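Local coordinates for protein shikimate kinase (Aquifex aeolicus, PDB 2PT5) that probably phosphorylates the 3-hydroxyl group of shikimate with ATP, a magnesium-dependent step on the way to chorismate and the aromatic amino acids, at residues E61-L66 / N88-R93; D65-E68 / V73-T76; A140-K145 / L158-G163. All coordinates share one frame; numbering follows the deposited sequence.

Interaction 1 of 3, residues E61-L66 / N88-R93; sequences EVLKDL and NFMKSR
Two neighbouring helices on one face of the kinase's parallel sheet, 52-66 and 84-91, meet here through L63 and K64 on one side and F89 and M90 on the other. The contact is made by side chains, with no hydrogen bond across it. F89 has its CG anti to the backbone N (chi1 172°), which carries the ring toward K64. K64 lays its aliphatic part over one face of that ring. Its CG lies 4.0 Å from the ring centroid, 25° off the normal, which is a CH-pi contact. K64 CD continues toward the rim and comes within 3.6 Å of F89 CE1. K64 also forms a cation-pi pair with F60 of its own helix. The opposite face of F89 is taken by R93, whose CG sits 3.9 Å above the ring plane. The ring is thus held between two long side chains. S92 OG donates a 2.6 Å hydrogen bond to F89 O, three residues back. Deeper in, L63 and M90, modelled as selenomethionine, cross at about a right angle. L63 CD2 meets M90 CE at 3.8 Å and F89 CD2 at 4.3 Å. Both L63 and M90 also rest on Y4 of strand 2-6. Helices packed beside each other over one face of a parallel sheet in this way belong to the layered alpha/beta fold of P-loop kinases.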
loop_
_atom_site.group_PDB
_atom_site.type_symbol
_atom_site.label_atom_id
_atom_site.label_comp_id
_atom_site.label_asym_id
_atom_site.label_seq_id
_atom_site.Cartn_x
_atom_site.Cartn_y
_atom_site.Cartn_z
ATOM N N GLU A 61 -12.193 2.084 7.002
ATOM C CA GLU A 61 -12.460 2.390 8.404
ATOM C C GLU A 61 -11.177 2.195 9.198
ATOM O O GLU A 61 -10.801 3.036 10.022
ATOM C CB GLU A 61 -13.533 1.456 8.973
ATOM C CG GLU A 61 -13.630 1.505 10.501
ATOM C CD GLU A 61 -14.517 0.415 11.091
ATOM O OE1 GLU A 61 -14.538 0.283 12.335
ATOM O OE2 GLU A 61 -15.190 -0.305 10.320
ATOM N N VAL A 62 -10.512 1.072 8.944
ATOM C CA VAL A 62 -9.275 0.749 9.633
ATOM C C VAL A 62 -8.213 1.805 9.346
ATOM O O VAL A 62 -7.423 2.157 10.224
ATOM C CB VAL A 62 -8.752 -0.643 9.207
ATOM C CG1 VAL A 62 -7.417 -0.919 9.852
ATOM C CG2 VAL A 62 -9.762 -1.717 9.605
ATOM N N LEU A 63 -8.202 2.307 8.114
ATOM C CA LEU A 63 -7.237 3.319 7.727
ATOM C C LEU A 63 -7.431 4.555 8.586
ATOM O O LEU A 63 -6.469 5.088 9.147
ATOM C CB LEU A 63 -7.407 3.693 6.255
ATOM C CG LEU A 63 -6.530 4.844 5.766
ATOM C CD1 LEU A 63 -5.058 4.452 5.889
ATOM C CD2 LEU A 63 -6.886 5.179 4.308
ATOM N N LYS A 64 -8.678 5.012 8.684
ATOM C CA LYS A 64 -8.988 6.192 9.481
ATOM C C LYS A 64 -8.613 6.003 10.951
ATOM O O LYS A 64 -7.970 6.869 11.541
ATOM C CB LYS A 64 -10.474 6.548 9.376
ATOM C CG LYS A 64 -10.953 6.902 7.980
ATOM C CD LYS A 64 -12.112 7.888 8.071
ATOM C CE LYS A 64 -13.055 7.785 6.881
ATOM N NZ LYS A 64 -13.786 6.484 6.878
ATOM N N ASP A 65 -9.005 4.875 11.535
ATOM C CA ASP A 65 -8.688 4.594 12.937
ATOM C C ASP A 65 -7.173 4.643 13.192
ATOM O O ASP A 65 -6.707 5.220 14.181
ATOM C CB ASP A 65 -9.244 3.221 13.338
ATOM C CG ASP A 65 -10.767 3.188 13.361
ATOM O OD1 ASP A 65 -11.337 2.143 13.744
ATOM O OD2 ASP A 65 -11.396 4.208 12.997
ATOM N N LEU A 66 -6.407 4.027 12.298
ATOM C CA LEU A 66 -4.947 4.018 12.397
ATOM C C LEU A 66 -4.396 5.446 12.280
ATOM O O LEU A 66 -3.379 5.793 12.897
ATOM C CB LEU A 66 -4.357 3.142 11.278
ATOM C CG LEU A 66 -4.098 1.642 11.508
ATOM C CD1 LEU A 66 -5.228 0.977 12.265
ATOM C CD2 LEU A 66 -3.898 0.969 10.153
ATOM N N ASN A 88 -7.263 10.723 -1.000
ATOM C CA ASN A 88 -7.426 12.129 -0.644
ATOM C C ASN A 88 -7.471 12.276 0.869
ATOM O O ASN A 88 -6.988 13.266 1.418
ATOM C CB ASN A 88 -8.684 12.709 -1.282
ATOM C CG ASN A 88 -8.473 13.063 -2.736
ATOM O OD1 ASN A 88 -7.515 13.761 -3.079
ATOM N ND2 ASN A 88 -9.362 12.590 -3.602
ATOM N N PHE A 89 -8.044 11.284 1.546
ATOM C CA PHE A 89 -8.083 11.307 3.003
ATOM C C PHE A 89 -6.628 11.274 3.488
ATOM O O PHE A 89 -6.227 12.062 4.342
ATOM C CB PHE A 89 -8.823 10.083 3.545
ATOM C CG PHE A 89 -8.737 9.934 5.044
ATOM C CD1 PHE A 89 -9.682 10.530 5.875
ATOM C CD2 PHE A 89 -7.702 9.208 5.625
ATOM C CE1 PHE A 89 -9.600 10.402 7.262
ATOM C CE2 PHE A 89 -7.610 9.073 7.015
ATOM C CZ PHE A 89 -8.561 9.672 7.833
HETATM N N MSE A 90 -5.834 10.367 2.925
HETATM C CA MSE A 90 -4.436 10.232 3.322
HETATM C C MSE A 90 -3.641 11.528 3.207
HETATM O O MSE A 90 -2.873 11.863 4.105
HETATM C CB MSE A 90 -3.760 9.132 2.503
HETATM C CG MSE A 90 -4.120 7.718 2.960
HETATM SE SE MSE A 90 -3.299 6.382 1.836
HETATM C CE MSE A 90 -4.898 5.517 1.129
ATOM N N LYS A 91 -3.828 12.252 2.106
ATOM C CA LYS A 91 -3.129 13.510 1.889
ATOM C C LYS A 91 -3.505 14.571 2.925
ATOM O O LYS A 91 -2.695 15.444 3.249
ATOM C CB LYS A 91 -3.411 14.032 0.481
ATOM C CG LYS A 91 -2.910 13.116 -0.623
ATOM C CD LYS A 91 -3.059 13.754 -1.992
ATOM C CE LYS A 91 -2.404 12.905 -3.072
ATOM N NZ LYS A 91 -2.422 13.594 -4.383
ATOM N N SER A 92 -4.723 14.496 3.449
ATOM C CA SER A 92 -5.162 15.467 4.445
ATOM C C SER A 92 -4.627 15.137 5.833
ATOM O O SER A 92 -4.858 15.881 6.784
ATOM C CB SER A 92 -6.691 15.530 4.504
ATOM O OG SER A 92 -7.245 14.322 5.001
ATOM N N ARG A 93 -3.918 14.018 5.945
ATOM C CA ARG A 93 -3.358 13.598 7.221
ATOM C C ARG A 93 -1.829 13.546 7.178
ATOM O O ARG A 93 -1.171 13.725 8.202
ATOM C CB ARG A 93 -3.929 12.231 7.618
ATOM C CG ARG A 93 -5.439 12.234 7.825
ATOM C CD ARG A 93 -5.814 13.181 8.959
ATOM N NE ARG A 93 -7.164 13.726 8.821
ATOM C CZ ARG A 93 -8.235 13.268 9.460
ATOM N NH1 ARG A 93 -9.411 13.836 9.261
ATOM N NH2 ARG A 93 -8.130 12.254 10.308
#

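Interaction 2 of 3, residues D65-E68 / V73-T76; sequences DLSE and VIST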
loop_
_atom_site.group_PDB
_atom_site.type_symbol
_atom_site.label_atom_id
_atom_site.label_comp_id
_atom_site.label_asym_id
_atom_site.label_seq_id
_atom_site.Cartn_x
_atom_site.Cartn_y
_atom_site.Cartn_z
ATOM N N ASP A 65 -9.005 4.875 11.535
ATOM C CA ASP A 65 -8.688 4.594 12.937
ATOM C C ASP A 65 -7.173 4.643 13.192
ATOM O O ASP A 65 -6.707 5.220 14.181
ATOM C CB ASP A 65 -9.244 3.221 13.338
ATOM C CG ASP A 65 -10.767 3.188 13.361
ATOM O OD1 ASP A 65 -11.337 2.143 13.744
ATOM O OD2 ASP A 65 -11.396 4.208 12.997
ATOM N N LEU A 66 -6.407 4.027 12.298
ATOM C CA LEU A 66 -4.947 4.018 12.397
ATOM C C LEU A 66 -4.396 5.446 12.280
ATOM O O LEU A 66 -3.379 5.793 12.897
ATOM C CB LEU A 66 -4.357 3.142 11.278
ATOM C CG LEU A 66 -4.098 1.642 11.508
ATOM C CD1 LEU A 66 -5.228 0.977 12.265
ATOM C CD2 LEU A 66 -3.898 0.969 10.153
ATOM N N SER A 67 -5.078 6.266 11.484
ATOM C CA SER A 67 -4.678 7.650 11.250
ATOM C C SER A 67 -4.958 8.591 12.419
ATOM O O SER A 67 -4.719 9.794 12.316
ATOM C CB SER A 67 -5.364 8.187 9.996
ATOM O OG SER A 67 -4.986 7.432 8.861
ATOM N N GLU A 68 -5.487 8.060 13.517
ATOM C CA GLU A 68 -5.728 8.902 14.682
ATOM C C GLU A 68 -4.360 9.187 15.290
ATOM O O GLU A 68 -4.139 10.244 15.884
ATOM C CB GLU A 68 -6.640 8.201 15.693
ATOM C CG GLU A 68 -8.107 8.215 15.276
ATOM C CD GLU A 68 -8.663 9.628 15.140
ATOM O OE1 GLU A 68 -8.870 10.284 16.181
ATOM O OE2 GLU A 68 -8.885 10.087 13.996
ATOM N N VAL A 73 3.664 4.982 10.324
ATOM C CA VAL A 73 3.872 4.649 8.923
ATOM C C VAL A 73 2.811 3.598 8.676
ATOM O O VAL A 73 2.750 2.582 9.385
ATOM C CB VAL A 73 5.245 4.028 8.663
ATOM C CG1 VAL A 73 5.357 3.613 7.199
ATOM C CG2 VAL A 73 6.339 5.015 9.025
ATOM N N ILE A 74 1.958 3.849 7.694
ATOM C CA ILE A 74 0.885 2.924 7.369
ATOM C C ILE A 74 1.013 2.438 5.934
ATOM O O ILE A 74 1.031 3.255 5.011
ATOM C CB ILE A 74 -0.483 3.613 7.520
ATOM C CG1 ILE A 74 -0.713 4.007 8.979
ATOM C CG2 ILE A 74 -1.586 2.705 7.029
ATOM C CD1 ILE A 74 -1.854 4.994 9.148
ATOM N N SER A 75 1.121 1.120 5.754
ATOM C CA SER A 75 1.194 0.531 4.421
ATOM C C SER A 75 -0.257 0.202 4.076
ATOM O O SER A 75 -1.032 -0.185 4.952
ATOM C CB SER A 75 2.052 -0.745 4.418
ATOM O OG SER A 75 1.557 -1.703 5.342
ATOM N N THR A 76 -0.630 0.383 2.815
ATOM C CA THR A 76 -2.003 0.133 2.382
ATOM C C THR A 76 -2.105 -1.049 1.417
ATOM O O THR A 76 -1.108 -1.479 0.838
ATOM C CB THR A 76 -2.586 1.389 1.699
ATOM O OG1 THR A 76 -1.807 1.705 0.538
ATOM C CG2 THR A 76 -2.549 2.583 2.651
#
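I74 points from its strand toward the end of helix 52-66 and meets L66 and S67 with the tip of its longer branch. I74 CD1 lies 3.8 Å from L66 CB and 4.0 Å from S67 OG. The end methyl therefore sits against the root of one side chain and the hydroxyl of the next. The chain of I74 is extended beyond CB (chi2 165°), which carries CD1 across to the helix. Its shorter branch, CG2, lies 4.3 Å from L66 CD2, so the two branches of I74 meet L66 at its base and near its end. Helix 52-66 runs out here, and a short turn leads into strand 72-75 of the five-stranded parallel sheet, which has the 2-3-1-4-5 strand order of the shikimate kinase fold. The contact closes that helix-to-strand connection. I74 joins the sheet through backbone hydrogen bonds to I3 and L5 of the adjoining strand, and two residues on T76 O accepts a hydrogen bond from K13 NZ of the predicted ATP site. S67 OG has polar partners of its own. It is hydrogen-bonded to L63 O, one turn back in the helix, and to Y4 OH. The buried hydroxyl is thus satisfied, and it meets the methyl of I74 only by van der Waals contact.

Interaction 3 of 3, residues A140-K145 / L158-G163; sequences ADIKVK and LLSLEG
I142 packs against S160 and L161, joining edge strand 142-145 of the parallel sheet to helix 150-162, the last helix of this P-loop kinase fold. The chain leaves the strand, turns, and the helix folds back over it, so the start of the strand faces the end of the helix. I142 points toward the helix and uses both its branches. CG2 is anti to the backbone N, while CG1 lies beside it (chi1 -52°). CG2 meets S160 CB at 3.7 Å. The longer branch is fully extended (chi2 173°), and its CD1 reaches L161 CD2 at 3.8 Å and S160 CB at 4.1 Å. The methylene of S160 is thus touched by both methyls of I142. The side chains of I142 and L161 cross at about a right angle and meet methyl to methyl. L161 holds its CG beside its own backbone N, and from there an extended chain (chi2 -177°) brings CD2 to I142 CD1. With an alanine here in place of I142, both methyls are gone, and S160 CB and L161 CD2 would probably lose their apolar cover from the strand, leaving a gap between strand and helix. V144, two residues on, extends the packing to V153 and I157, one to two turns earlier in the helix, and the backbones of I142 and V144 are hydrogen-bonded to strand 95-100. S160 OG lies beside its own backbone N. It is hydrogen-bonded to E156 O in the preceding turn, and passes 3.8 Å from I142 CG2.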
loop_
_atom_site.group_PDB
_atom_site.type_symbol
_atom_site.label_atom_id
_atom_site.label_comp_id
_atom_site.label_asym_id
_atom_site.label_seq_id
_atom_site.Cartn_x
_atom_site.Cartn_y
_atom_site.Cartn_z
ATOM N N ALA A 140 0.418 10.250 -5.847
ATOM C CA ALA A 140 1.090 10.336 -4.554
ATOM C C ALA A 140 2.016 11.546 -4.421
ATOM O O ALA A 140 2.600 12.003 -5.403
ATOM C CB ALA A 140 1.888 9.051 -4.310
ATOM N N ASP A 141 2.156 12.049 -3.200
ATOM C CA ASP A 141 3.030 13.184 -2.934
ATOM C C ASP A 141 4.448 12.838 -3.377
ATOM O O ASP A 141 5.116 13.625 -4.056
ATOM C CB ASP A 141 3.042 13.503 -1.438
ATOM C CG ASP A 141 1.685 13.923 -0.923
ATOM O OD1 ASP A 141 1.205 13.330 0.067
ATOM O OD2 ASP A 141 1.100 14.858 -1.509
ATOM N N ILE A 142 4.897 11.647 -2.994
ATOM C CA ILE A 142 6.245 11.198 -3.331
ATOM C C ILE A 142 6.222 9.859 -4.064
ATOM O O ILE A 142 5.461 8.954 -3.711
ATOM C CB ILE A 142 7.108 11.040 -2.056
ATOM C CG1 ILE A 142 7.045 12.323 -1.219
ATOM C CG2 ILE A 142 8.549 10.743 -2.432
ATOM C CD1 ILE A 142 7.723 12.197 0.142
ATOM N N LYS A 143 7.068 9.742 -5.082
ATOM C CA LYS A 143 7.162 8.523 -5.877
ATOM C C LYS A 143 8.613 8.065 -5.911
ATOM O O LYS A 143 9.488 8.826 -6.284
ATOM C CB LYS A 143 6.669 8.788 -7.305
ATOM C CG LYS A 143 6.879 7.624 -8.272
ATOM C CD LYS A 143 6.513 8.015 -9.707
ATOM C CE LYS A 143 6.653 6.843 -10.670
ATOM N NZ LYS A 143 8.045 6.305 -10.753
ATOM N N VAL A 144 8.865 6.821 -5.518
ATOM C CA VAL A 144 10.220 6.281 -5.510
ATOM C C VAL A 144 10.294 4.956 -6.268
ATOM O O VAL A 144 9.296 4.243 -6.383
ATOM C CB VAL A 144 10.720 6.059 -4.058
ATOM C CG1 VAL A 144 10.701 7.376 -3.291
ATOM C CG2 VAL A 144 9.844 5.036 -3.360
ATOM N N LYS A 145 11.483 4.639 -6.773
ATOM C CA LYS A 145 11.738 3.414 -7.526
ATOM C C LYS A 145 11.741 2.219 -6.571
ATOM O O LYS A 145 12.635 2.093 -5.738
ATOM C CB LYS A 145 13.099 3.517 -8.213
ATOM C CG LYS A 145 13.220 2.766 -9.523
ATOM C CD LYS A 145 12.939 3.689 -10.701
ATOM C CE LYS A 145 13.324 3.032 -12.021
ATOM N NZ LYS A 145 14.767 2.656 -12.056
ATOM N N LEU A 158 13.665 8.674 2.801
ATOM C CA LEU A 158 14.227 9.579 3.794
ATOM C C LEU A 158 14.708 10.857 3.111
ATOM O O LEU A 158 14.329 11.958 3.511
ATOM C CB LEU A 158 15.385 8.898 4.538
ATOM C CG LEU A 158 14.925 7.746 5.439
ATOM C CD1 LEU A 158 16.119 7.031 6.040
ATOM C CD2 LEU A 158 14.028 8.309 6.538
ATOM N N LEU A 159 15.524 10.712 2.070
ATOM C CA LEU A 159 16.032 11.881 1.355
ATOM C C LEU A 159 14.904 12.768 0.840
ATOM O O LEU A 159 15.022 13.994 0.841
ATOM C CB LEU A 159 16.943 11.457 0.196
ATOM C CG LEU A 159 18.343 10.990 0.625
ATOM C CD1 LEU A 159 19.142 10.535 -0.593
ATOM C CD2 LEU A 159 19.062 12.130 1.335
ATOM N N SER A 160 13.809 12.154 0.406
ATOM C CA SER A 160 12.677 12.922 -0.087
ATOM C C SER A 160 11.982 13.606 1.080
ATOM O O SER A 160 11.618 14.772 0.987
ATOM C CB SER A 160 11.684 12.021 -0.824
ATOM O OG SER A 160 12.283 11.435 -1.964
ATOM N N LEU A 161 11.807 12.888 2.186
ATOM C CA LEU A 161 11.149 13.478 3.353
ATOM C C LEU A 161 11.969 14.625 3.935
ATOM O O LEU A 161 11.413 15.636 4.360
ATOM C CB LEU A 161 10.894 12.420 4.435
ATOM C CG LEU A 161 9.821 11.367 4.134
ATOM C CD1 LEU A 161 9.653 10.446 5.336
ATOM C CD2 LEU A 161 8.506 12.047 3.812
ATOM N N GLU A 162 13.291 14.471 3.944
ATOM C CA GLU A 162 14.179 15.500 4.474
ATOM C C GLU A 162 13.998 16.846 3.765
ATOM O O GLU A 162 13.737 17.865 4.407
ATOM C CB GLU A 162 15.640 15.031 4.380
ATOM C CG GLU A 162 15.971 13.905 5.362
ATOM C CD GLU A 162 17.384 13.347 5.209
ATOM O OE1 GLU A 162 18.344 14.140 5.173
ATOM O OE2 GLU A 162 17.535 12.111 5.145
ATOM N N GLY A 163 14.124 16.859 2.444
ATOM C CA GLY A 163 13.957 18.116 1.736
ATOM C C GLY A 163 12.523 18.626 1.772
ATOM O O GLY A 163 12.243 19.730 1.300
#

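Overall arrangement
Interactions 1 and 2 share helix 52-66 and lie with their centres 6 Å apart. They touch directly: F89 CE2 is 3.6 Å from S67 OG, and L63 CD1 is 4.1 Å from I74 CG2. Interaction 2 is the buried one, joining helix to strand. Interaction 1 joins helix to helix and runs from buried apolar residues out to a partly exposed phenylalanine covered on its two faces by the aliphatic parts of K64 and R93. Interaction 3 joins the far edge of the same sheet to the last helix, and is partly buried and mainly aliphatic. K91 CG of interaction 1 packs 4.2 Å from its D141 OD1, while interactions 2 and 3 do not touch.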